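Local coordinates for protein GCN5-related N-acetyltransferase (Exiguobacterium sibiricum 255-15, PDB 3GY9) that binds coenzyme A and probably transfers an acyl group from acyl-coenzyme A to an acceptor not yet identified, at residues V4-Y15 and Q45-L55; Q60-M68 and R78-A88. All blocks are in the same frame, centred on the assembly; numbering follows the deposited sequence. Where two conformers were deposited one is given.

Interaction 1 of 2, residues V4-Y15 and Q45-L55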
# COMPACT_ATOMS: atom_id res chain seq x y z
N VAL A 4 11.38 -3.51 11.44
CA VAL A 4 10.33 -2.52 11.43
C VAL A 4 9.10 -3.10 12.07
O VAL A 4 8.96 -4.32 12.19
CB VAL A 4 9.94 -2.03 10.00
CG1 VAL A 4 11.11 -1.36 9.32
CG2 VAL A 4 9.39 -3.17 9.13
N THR A 5 8.22 -2.20 12.49
CA THR A 5 6.88 -2.56 12.93
C THR A 5 5.91 -1.92 11.93
O THR A 5 6.12 -0.80 11.49
CB THR A 5 6.63 -2.05 14.35
OG1 THR A 5 6.75 -0.63 14.37
CG2 THR A 5 7.62 -2.65 15.31
N ILE A 6 4.87 -2.66 11.54
CA ILE A 6 3.87 -2.12 10.65
C ILE A 6 2.65 -1.79 11.51
O ILE A 6 2.09 -2.68 12.17
CB ILE A 6 3.44 -3.12 9.55
CG1 ILE A 6 4.63 -3.71 8.78
CG2 ILE A 6 2.46 -2.46 8.59
CD1 ILE A 6 5.39 -2.76 7.93
N GLU A 7 2.23 -0.53 11.47
CA GLU A 7 1.16 -0.02 12.32
C GLU A 7 0.02 0.53 11.46
O GLU A 7 0.28 1.13 10.43
CB GLU A 7 1.70 1.10 13.23
CG GLU A 7 0.61 1.94 13.86
CD GLU A 7 1.08 2.80 15.00
OE1 GLU A 7 0.60 2.56 16.13
OE2 GLU A 7 1.89 3.71 14.77
N ARG A 8 -1.22 0.36 11.92
CA ARG A 8 -2.38 1.03 11.32
C ARG A 8 -2.41 2.50 11.70
O ARG A 8 -2.22 2.86 12.87
CB ARG A 8 -3.65 0.38 11.86
CG ARG A 8 -4.97 0.84 11.28
CD ARG A 8 -6.12 0.10 11.98
NE ARG A 8 -5.82 -1.32 12.01
CZ ARG A 8 -6.02 -2.15 10.98
NH1 ARG A 8 -6.70 -1.77 9.90
NH2 ARG A 8 -5.60 -3.40 11.09
N VAL A 9 -2.67 3.36 10.72
CA VAL A 9 -2.76 4.78 10.95
C VAL A 9 -4.19 5.07 11.37
O VAL A 9 -5.11 4.97 10.56
CB VAL A 9 -2.41 5.57 9.68
CG1 VAL A 9 -2.64 7.05 9.87
CG2 VAL A 9 -0.99 5.29 9.28
N ASN A 10 -4.36 5.42 12.64
CA ASN A 10 -5.62 5.92 13.14
C ASN A 10 -5.58 7.43 13.39
O ASN A 10 -6.62 8.06 13.54
CB ASN A 10 -6.00 5.21 14.44
CG ASN A 10 -6.21 3.73 14.25
OD1 ASN A 10 -5.62 2.92 14.96
ND2 ASN A 10 -7.05 3.36 13.27
N ASP A 11 -4.37 8.01 13.42
CA ASP A 11 -4.17 9.44 13.68
C ASP A 11 -3.06 9.93 12.77
O ASP A 11 -1.88 9.82 13.10
CB ASP A 11 -3.84 9.66 15.16
CG ASP A 11 -3.45 11.12 15.48
OD1 ASP A 11 -3.66 12.02 14.64
OD2 ASP A 11 -2.94 11.35 16.60
N PHE A 12 -3.43 10.46 11.62
CA PHE A 12 -2.42 10.93 10.66
C PHE A 12 -1.53 12.01 11.27
O PHE A 12 -0.37 12.18 10.88
CB PHE A 12 -3.08 11.48 9.40
CG PHE A 12 -3.48 10.42 8.42
CD1 PHE A 12 -2.55 9.88 7.55
CD2 PHE A 12 -4.78 9.97 8.37
CE1 PHE A 12 -2.92 8.88 6.66
CE2 PHE A 12 -5.15 8.99 7.46
CZ PHE A 12 -4.23 8.45 6.63
N ASP A 13 -2.07 12.77 12.21
CA ASP A 13 -1.35 13.91 12.73
C ASP A 13 -0.31 13.54 13.81
O ASP A 13 0.34 14.42 14.38
CB ASP A 13 -2.35 14.96 13.22
CG ASP A 13 -3.29 15.41 12.11
OD1 ASP A 13 -2.78 15.86 11.07
OD2 ASP A 13 -4.53 15.29 12.26
N GLY A 14 -0.13 12.25 14.06
CA GLY A 14 0.80 11.80 15.08
C GLY A 14 2.12 11.29 14.54
O GLY A 14 2.89 10.70 15.29
N TYR A 15 2.40 11.52 13.26
CA TYR A 15 3.65 11.05 12.62
C TYR A 15 4.32 12.21 11.95
O TYR A 15 3.65 13.13 11.46
CB TYR A 15 3.36 10.01 11.54
CG TYR A 15 2.61 8.81 12.02
CD1 TYR A 15 3.27 7.72 12.59
CD2 TYR A 15 1.21 8.78 11.94
CE1 TYR A 15 2.55 6.61 13.04
CE2 TYR A 15 0.50 7.68 12.39
CZ TYR A 15 1.17 6.61 12.93
OH TYR A 15 0.42 5.55 13.37
N GLN A 45 -10.16 5.29 7.35
CA GLN A 45 -10.63 4.97 8.69
C GLN A 45 -11.92 4.15 8.67
O GLN A 45 -12.34 3.66 9.71
CB GLN A 45 -10.88 6.24 9.51
CG GLN A 45 -9.66 7.13 9.71
CD GLN A 45 -8.47 6.37 10.28
OE1 GLN A 45 -8.54 5.81 11.38
NE2 GLN A 45 -7.37 6.35 9.54
N GLU A 46 -12.59 4.05 7.53
CA GLU A 46 -13.90 3.43 7.50
C GLU A 46 -13.76 1.93 7.30
O GLU A 46 -12.66 1.41 7.04
CB GLU A 46 -14.75 4.05 6.38
CG GLU A 46 -14.93 5.56 6.51
CD GLU A 46 -15.65 5.99 7.78
OE1 GLU A 46 -16.46 5.19 8.31
OE2 GLU A 46 -15.41 7.12 8.25
N ASP A 47 -14.88 1.22 7.42
CA ASP A 47 -14.88 -0.19 7.08
C ASP A 47 -14.38 -0.36 5.66
O ASP A 47 -14.72 0.42 4.77
CB ASP A 47 -16.28 -0.77 7.17
CG ASP A 47 -16.81 -0.84 8.59
OD1 ASP A 47 -16.00 -0.78 9.55
OD2 ASP A 47 -18.04 -0.97 8.74
N GLY A 48 -13.59 -1.41 5.44
CA GLY A 48 -13.14 -1.76 4.10
C GLY A 48 -11.95 -0.97 3.62
O GLY A 48 -11.58 -1.04 2.45
N GLU A 49 -11.30 -0.25 4.53
CA GLU A 49 -10.09 0.48 4.16
C GLU A 49 -9.14 0.56 5.35
O GLU A 49 -9.56 0.41 6.50
CB GLU A 49 -10.44 1.87 3.61
CG GLU A 49 -11.39 2.64 4.48
CD GLU A 49 -11.85 3.97 3.94
OE1 GLU A 49 -12.14 4.12 2.73
OE2 GLU A 49 -11.97 4.88 4.77
N ALA A 50 -7.87 0.75 5.05
CA ALA A 50 -6.86 0.96 6.08
C ALA A 50 -5.63 1.57 5.44
O ALA A 50 -5.34 1.35 4.26
CB ALA A 50 -6.49 -0.34 6.72
N MSE A 51 -4.87 2.31 6.26
CA MSE A 51 -3.57 2.83 5.86
C MSE A 51 -2.58 2.37 6.90
O MSE A 51 -2.87 2.45 8.11
CB MSE A 51 -3.58 4.34 5.80
CG MSE A 51 -2.28 4.99 5.39
SE MSE A 51 -1.51 4.35 3.69
CE MSE A 51 -3.07 4.53 2.62
N PHE A 52 -1.43 1.90 6.43
CA PHE A 52 -0.37 1.45 7.32
C PHE A 52 0.90 2.26 7.14
O PHE A 52 1.16 2.80 6.07
CB PHE A 52 -0.05 -0.03 7.08
CG PHE A 52 -1.22 -0.92 7.28
CD1 PHE A 52 -1.59 -1.29 8.56
CD2 PHE A 52 -1.96 -1.39 6.21
CE1 PHE A 52 -2.70 -2.11 8.77
CE2 PHE A 52 -3.07 -2.21 6.41
CZ PHE A 52 -3.43 -2.57 7.70
N VAL A 53 1.70 2.31 8.21
CA VAL A 53 3.06 2.81 8.14
C VAL A 53 4.02 1.78 8.71
O VAL A 53 3.65 1.03 9.63
CB VAL A 53 3.27 4.14 8.92
CG1 VAL A 53 2.69 5.29 8.14
CG2 VAL A 53 2.72 4.06 10.33
N ALA A 54 5.24 1.78 8.16
CA ALA A 54 6.33 0.98 8.70
C ALA A 54 7.18 1.93 9.53
O ALA A 54 7.61 2.97 9.03
CB ALA A 54 7.15 0.38 7.61
N LEU A 55 7.39 1.58 10.79
CA LEU A 55 8.18 2.37 11.71
C LEU A 55 9.48 1.68 12.01
O LEU A 55 9.51 0.47 12.32
CB LEU A 55 7.43 2.58 13.01
CG LEU A 55 6.13 3.36 12.91
CD1 LEU A 55 5.53 3.47 14.27
CD2 LEU A 55 6.33 4.76 12.34
O HOH W 1 9.28 0.02 15.48
O HOH W 2 -8.30 0.87 9.45
O HOH W 3 -6.22 3.09 8.75

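Interaction 2 of 2, residues Q60-M68 and R78-A88. With COA (coenzyme A), chain B; SO4 (sulfate ion), chain E; SO4 (sulfate ion), chain C; SO4 (sulfate ion), chain F.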
# COMPACT_ATOMS: atom_id res chain seq x y z
N GLN A 60 10.77 6.18 13.39
CA GLN A 60 10.71 7.02 12.20
C GLN A 60 9.92 6.28 11.12
O GLN A 60 10.00 5.05 11.02
CB GLN A 60 12.11 7.35 11.71
CG GLN A 60 12.87 8.17 12.69
CD GLN A 60 14.19 8.67 12.19
OE1 GLN A 60 15.01 7.90 11.69
NE2 GLN A 60 14.46 9.95 12.40
N VAL A 61 9.15 7.03 10.35
CA VAL A 61 8.33 6.44 9.28
C VAL A 61 9.24 6.07 8.11
O VAL A 61 9.92 6.95 7.55
CB VAL A 61 7.26 7.44 8.76
CG1 VAL A 61 6.56 6.88 7.52
CG2 VAL A 61 6.27 7.76 9.84
N LEU A 62 9.27 4.79 7.75
CA LEU A 62 10.09 4.34 6.62
C LEU A 62 9.28 4.02 5.35
O LEU A 62 9.86 3.91 4.27
CB LEU A 62 10.90 3.12 7.00
CG LEU A 62 11.86 3.22 8.20
CD1 LEU A 62 12.57 1.93 8.40
CD2 LEU A 62 12.84 4.36 8.02
N ALA A 63 7.96 3.86 5.51
CA ALA A 63 7.09 3.48 4.40
C ALA A 63 5.64 3.68 4.79
O ALA A 63 5.30 3.75 5.97
CB ALA A 63 7.29 2.03 4.05
N CYS A 64 4.81 3.77 3.76
CA CYS A 64 3.37 3.76 3.96
C CYS A 64 2.72 2.92 2.88
O CYS A 64 3.33 2.67 1.85
CB CYS A 64 2.81 5.19 3.94
SG CYS A 64 3.06 6.10 2.41
N GLY A 65 1.47 2.54 3.13
CA GLY A 65 0.68 1.83 2.11
C GLY A 65 -0.59 1.28 2.71
O GLY A 65 -0.62 0.91 3.87
N GLY A 66 -1.62 1.19 1.89
CA GLY A 66 -2.89 0.74 2.40
C GLY A 66 -3.81 0.29 1.32
O GLY A 66 -3.37 -0.05 0.22
N TYR A 67 -5.09 0.26 1.64
CA TYR A 67 -6.10 -0.19 0.70
C TYR A 67 -7.44 0.46 0.99
O TYR A 67 -7.70 0.94 2.10
CB TYR A 67 -6.24 -1.73 0.75
CG TYR A 67 -6.86 -2.22 2.03
CD1 TYR A 67 -6.08 -2.51 3.15
CD2 TYR A 67 -8.24 -2.39 2.13
CE1 TYR A 67 -6.66 -2.94 4.34
CE2 TYR A 67 -8.83 -2.81 3.33
CZ TYR A 67 -8.03 -3.09 4.43
OH TYR A 67 -8.65 -3.51 5.60
N MSE A 68 -8.28 0.48 -0.03
CA MSE A 68 -9.65 0.93 0.10
C MSE A 68 -10.47 0.38 -1.06
O MSE A 68 -9.96 -0.36 -1.90
CB MSE A 68 -9.71 2.46 0.16
CG MSE A 68 -9.23 3.17 -1.08
SE MSE A 68 -9.43 5.10 -1.00
CE MSE A 68 -11.31 5.16 -1.36
N ARG A 78 -8.58 -1.66 -3.89
CA ARG A 78 -7.43 -1.05 -4.53
C ARG A 78 -6.35 -0.84 -3.49
O ARG A 78 -6.62 -0.24 -2.44
CB ARG A 78 -7.83 0.30 -5.12
CG ARG A 78 -6.72 0.88 -5.97
CD ARG A 78 -7.11 2.25 -6.49
NE ARG A 78 -6.17 2.74 -7.51
CZ ARG A 78 -6.33 2.58 -8.82
NH1 ARG A 78 -7.34 1.89 -9.33
NH2 ARG A 78 -5.41 3.04 -9.65
N ILE A 79 -5.14 -1.34 -3.76
CA ILE A 79 -3.98 -1.08 -2.93
C ILE A 79 -3.40 0.27 -3.33
O ILE A 79 -3.15 0.49 -4.50
CB ILE A 79 -2.96 -2.22 -3.06
CG1 ILE A 79 -3.58 -3.51 -2.49
CG2 ILE A 79 -1.65 -1.86 -2.37
CD1 ILE A 79 -2.77 -4.77 -2.75
N ARG A 80 -3.26 1.17 -2.36
CA ARG A 80 -2.95 2.56 -2.65
C ARG A 80 -1.79 3.09 -1.86
O ARG A 80 -1.59 2.73 -0.70
CB ARG A 80 -4.15 3.44 -2.32
CG ARG A 80 -5.42 3.00 -3.04
CD ARG A 80 -6.41 4.14 -3.19
NE ARG A 80 -5.93 5.18 -4.08
CZ ARG A 80 -6.47 6.39 -4.20
NH1 ARG A 80 -7.52 6.75 -3.49
NH2 ARG A 80 -5.91 7.26 -5.02
N HIS A 81 -1.09 4.02 -2.49
CA HIS A 81 -0.11 4.87 -1.81
C HIS A 81 1.05 4.13 -1.20
O HIS A 81 1.56 4.50 -0.15
CB HIS A 81 -0.79 5.75 -0.74
CG HIS A 81 -2.00 6.48 -1.22
ND1 HIS A 81 -1.99 7.33 -2.31
CD2 HIS A 81 -3.28 6.49 -0.75
CE1 HIS A 81 -3.20 7.85 -2.47
NE2 HIS A 81 -4.00 7.33 -1.55
N VAL A 82 1.51 3.07 -1.85
CA VAL A 82 2.63 2.29 -1.33
C VAL A 82 3.93 2.96 -1.71
O VAL A 82 4.21 3.18 -2.88
CB VAL A 82 2.62 0.87 -1.93
CG1 VAL A 82 3.91 0.14 -1.58
CG2 VAL A 82 1.40 0.11 -1.44
N TYR A 83 4.73 3.29 -0.71
CA TYR A 83 6.01 3.98 -0.92
C TYR A 83 6.96 3.65 0.21
O TYR A 83 6.57 3.73 1.38
CB TYR A 83 5.79 5.51 -0.97
CG TYR A 83 7.07 6.25 -1.26
CD1 TYR A 83 7.54 6.37 -2.56
CD2 TYR A 83 7.79 6.82 -0.24
CE1 TYR A 83 8.73 7.05 -2.83
CE2 TYR A 83 8.99 7.50 -0.51
CZ TYR A 83 9.45 7.60 -1.79
OH TYR A 83 10.62 8.27 -2.08
N VAL A 84 8.19 3.28 -0.13
CA VAL A 84 9.24 3.02 0.86
C VAL A 84 10.34 4.05 0.62
O VAL A 84 10.73 4.29 -0.52
CB VAL A 84 9.85 1.61 0.68
CG1 VAL A 84 10.97 1.35 1.69
CG2 VAL A 84 8.76 0.57 0.84
N LEU A 85 10.82 4.67 1.70
CA LEU A 85 11.93 5.64 1.60
C LEU A 85 13.10 5.00 0.88
O LEU A 85 13.44 3.85 1.14
CB LEU A 85 12.42 6.11 2.98
CG LEU A 85 11.61 7.13 3.77
CD1 LEU A 85 12.31 7.35 5.10
CD2 LEU A 85 11.46 8.45 3.01
N PRO A 86 13.72 5.75 -0.06
CA PRO A 86 14.81 5.17 -0.83
C PRO A 86 15.88 4.45 0.00
O PRO A 86 16.27 3.32 -0.33
CB PRO A 86 15.40 6.38 -1.57
CG PRO A 86 14.23 7.27 -1.77
CD PRO A 86 13.43 7.14 -0.51
N GLU A 87 16.32 5.05 1.10
CA GLU A 87 17.40 4.45 1.91
C GLU A 87 16.96 3.18 2.66
O GLU A 87 17.82 2.42 3.13
CB GLU A 87 17.96 5.48 2.89
CG GLU A 87 16.97 5.91 3.98
CD GLU A 87 17.27 7.29 4.56
OE1 GLU A 87 16.50 8.25 4.27
OE2 GLU A 87 18.29 7.42 5.28
N ALA A 88 15.65 2.94 2.73
CA ALA A 88 15.09 1.80 3.46
C ALA A 88 14.64 0.67 2.55
O ALA A 88 14.14 -0.34 3.03
CB ALA A 88 13.94 2.23 4.34
N1A COA B . 13.39 -0.45 -5.98
C2A COA B . 12.35 -1.13 -6.59
N3A COA B . 12.11 -2.46 -6.30
C4A COA B . 12.90 -3.10 -5.41
C5A COA B . 13.95 -2.44 -4.78
C6A COA B . 14.19 -1.10 -5.07
N6A COA B . 15.25 -0.47 -4.57
N7A COA B . 14.55 -3.33 -3.95
C8A COA B . 13.92 -4.51 -4.04
N9A COA B . 12.90 -4.38 -4.95
C1B COA B . 11.96 -5.42 -5.40
C2B COA B . 12.68 -6.72 -5.74
O2B COA B . 12.03 -7.34 -6.83
C3B COA B . 12.51 -7.54 -4.49
O3B COA B . 12.53 -8.93 -4.72
P3B COA B . 13.80 -9.76 -4.18
O7A COA B . 13.61 -11.23 -4.50
O8A COA B . 15.02 -9.20 -4.87
O9A COA B . 13.95 -9.59 -2.69
C4B COA B . 11.15 -7.09 -4.02
O4B COA B . 11.07 -5.72 -4.35
C5B COA B . 10.92 -7.32 -2.52
O5B COA B . 11.92 -6.66 -1.78
P1A COA B . 11.58 -5.69 -0.52
O1A COA B . 10.53 -6.28 0.36
O2A COA B . 12.91 -5.45 0.12
O3A COA B . 11.09 -4.39 -1.31
P2A COA B . 11.13 -2.87 -0.82
O4A COA B . 11.05 -2.73 0.69
O5A COA B . 12.23 -2.16 -1.52
O6A COA B . 9.72 -2.38 -1.42
CBP COA B . 8.93 -1.08 -3.31
CCP COA B . 9.45 -2.43 -2.82
CDP COA B . 7.59 -0.79 -2.65
CEP COA B . 8.74 -1.19 -4.84
CAP COA B . 9.94 0.03 -2.95
OAP COA B . 11.22 -0.33 -3.43
C9P COA B . 9.54 1.35 -3.54
O9P COA B . 8.62 2.19 -2.90
N8P COA B . 10.11 1.63 -4.71
C7P COA B . 9.84 2.87 -5.42
C6P COA B . 9.84 2.65 -6.94
C5P COA B . 11.23 2.30 -7.42
O5P COA B . 12.10 1.92 -6.62
N4P COA B . 11.45 2.44 -8.73
C3P COA B . 12.61 1.87 -9.37
C2P COA B . 13.90 2.60 -8.98
S1P COA B . 13.89 4.38 -9.29
S SO4 E . -2.60 4.99 -5.91
O1 SO4 E . -1.34 4.86 -5.16
O2 SO4 E . -3.03 6.38 -5.95
O3 SO4 E . -3.63 4.17 -5.30
O4 SO4 E . -2.41 4.50 -7.28
S SO4 C . 11.18 11.85 13.19
O1 SO4 C . 12.56 11.72 13.65
O2 SO4 C . 10.35 10.88 13.89
O3 SO4 C . 11.13 11.58 11.76
O4 SO4 C . 10.68 13.20 13.46
S SO4 F . -6.09 10.76 -4.66
O1 SO4 F . -4.90 10.16 -5.26
O2 SO4 F . -5.82 10.96 -3.23
O3 SO4 F . -7.25 9.89 -4.92
O4 SO4 F . -6.34 12.07 -5.25

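Interaction 1 of 2, residues V4-Y15 and Q45-L55
Gln45 reaches the loop leaving strand 5-8 and offers both ends of its amide: Gln45 NE2 gives an almost straight bond (177°) to Val9 O at 2.8 Å, in the glutamine amide plane, while OE1 takes a weak one from Asn10 ND2 at 3.4 Å. A bend at chi2 (-53°) curls the chain toward the loop, and NE2 has Ser43 O as a second acceptor. A leucine here would strip Val9 O of its amide donor and Asn10 of its mate, and would probably leave the loop freer to shift.

Beside this clasp runs an antiparallel ladder. Thr5 with Leu55 and Glu7 with Val53 each exchange two backbone bonds, and Val9 N to Met51 O, 2.8 Å, adds one more. On one face Ile6 CD1 rests on Ala54 CB at 3.6 Å, and Ile6 CG2 meets Phe52 CB, the side chains crossing near a right angle. Arg8 runs alongside Phe52, whose CE1 sits over one face of the guanidinium with the planes 72° apart. Arg8 NH2 forms a salt bridge with Glu104 of helix 93-105, which covers this face. On the other face Tyr15 CE1 packs against Val53 CG2, 3.7 Å away, and Val9 CG2 against Val53 CG1 at 3.9 Å. Tyr15 OH, bonded to Glu7 OE2 at 2.7 Å from above the carboxylate plane, positions the ring. Branched valine suits this place, its methyls serving different neighbours.

Strand 5-8, one of the sheet's two outermost, is thus secured by backbone bonds, its face under the helix apolar except for Arg8, whose charge Glu104 meets.

Interaction 2 of 2, residues Q60-M68 and R78-A88
Cys64 and Tyr83 face each other as an antiparallel hydrogen-bonded pair, each N-H meeting the other's carbonyl at 3.0 Å (Cys64 N to Tyr83 O, Tyr83 N to Cys64 O). Gly66 with Arg80 and Met68 with Arg78 do the same farther along, and Leu85 N reaches Leu62 O at 2.8 Å. Where the strands come close, small Ala63 sets its CB against Val84 CG2.

Between these pairs the register slips by one: His81 and Val82 stand opposite the single residue Gly65, a beta bulge in strand 76-84 at which His81 takes a left-handed backbone (phi 63°). Glycine suits the spot, since a beta carbon there would clash with Val82 CG2.

His81 N, diverted from the ladder, donates to O1 of a sulfate (chain E) at 2.8 Å. Arg80 serves the same ion, NE to O3 at 2.8 Å and NH2 to O2, and its NH2 also gives a bond to O3 of a second sulfate (chain F) at 3.0 Å. Rotation about CG-CD (chi3 67°) presents NE and NH2 to the ions; Met68 SE lies at the guanidinium edge, His81 NE2 over the centre of one face, and NH1 has a salt bridge with Glu42. Both sulfates probably come from the crystallisation liquor. Tyr83 OH is bonded to Glu27 and Tyr67 OH to Glu104.

Past the bulge, Val84 N is turned to coenzyme A and binds its O9P at 3.0 Å, while Val82 CG1 touches the methyl carbon CDP. As in other GNAT enzymes, this bulged fourth strand probably parts from parallel strand 111-114 to make room for the pantetheine arm. The amides of Arg78, Arg80, Tyr83 and Leu85 are thus spent on strand 61-69, whereas that of Val84 serves the cofactor; the bulge leaves His81 N available to an anion, here the sulfate.

In the fold
From the N terminus, strand 5-8 runs along one edge of the sheet; the chain then passes through helices 18-26 and 31-37 before strand 50-55 returns beside it, so interaction 1 closes a largely helical loop. Interaction 2 opens only after that loop is shut, and closes the short hairpin of strands 61-69 and 76-84. The two therefore follow in series, neither nesting nor crossing. What joins them is the pairing of strands 50-55 and 61-69, with Ala54 O close to Leu62 N and Ala50 O close to Tyr67 N. Together they make a continuous antiparallel half-sheet, leading from the edge strand to the coenzyme A site beside helix 93-105.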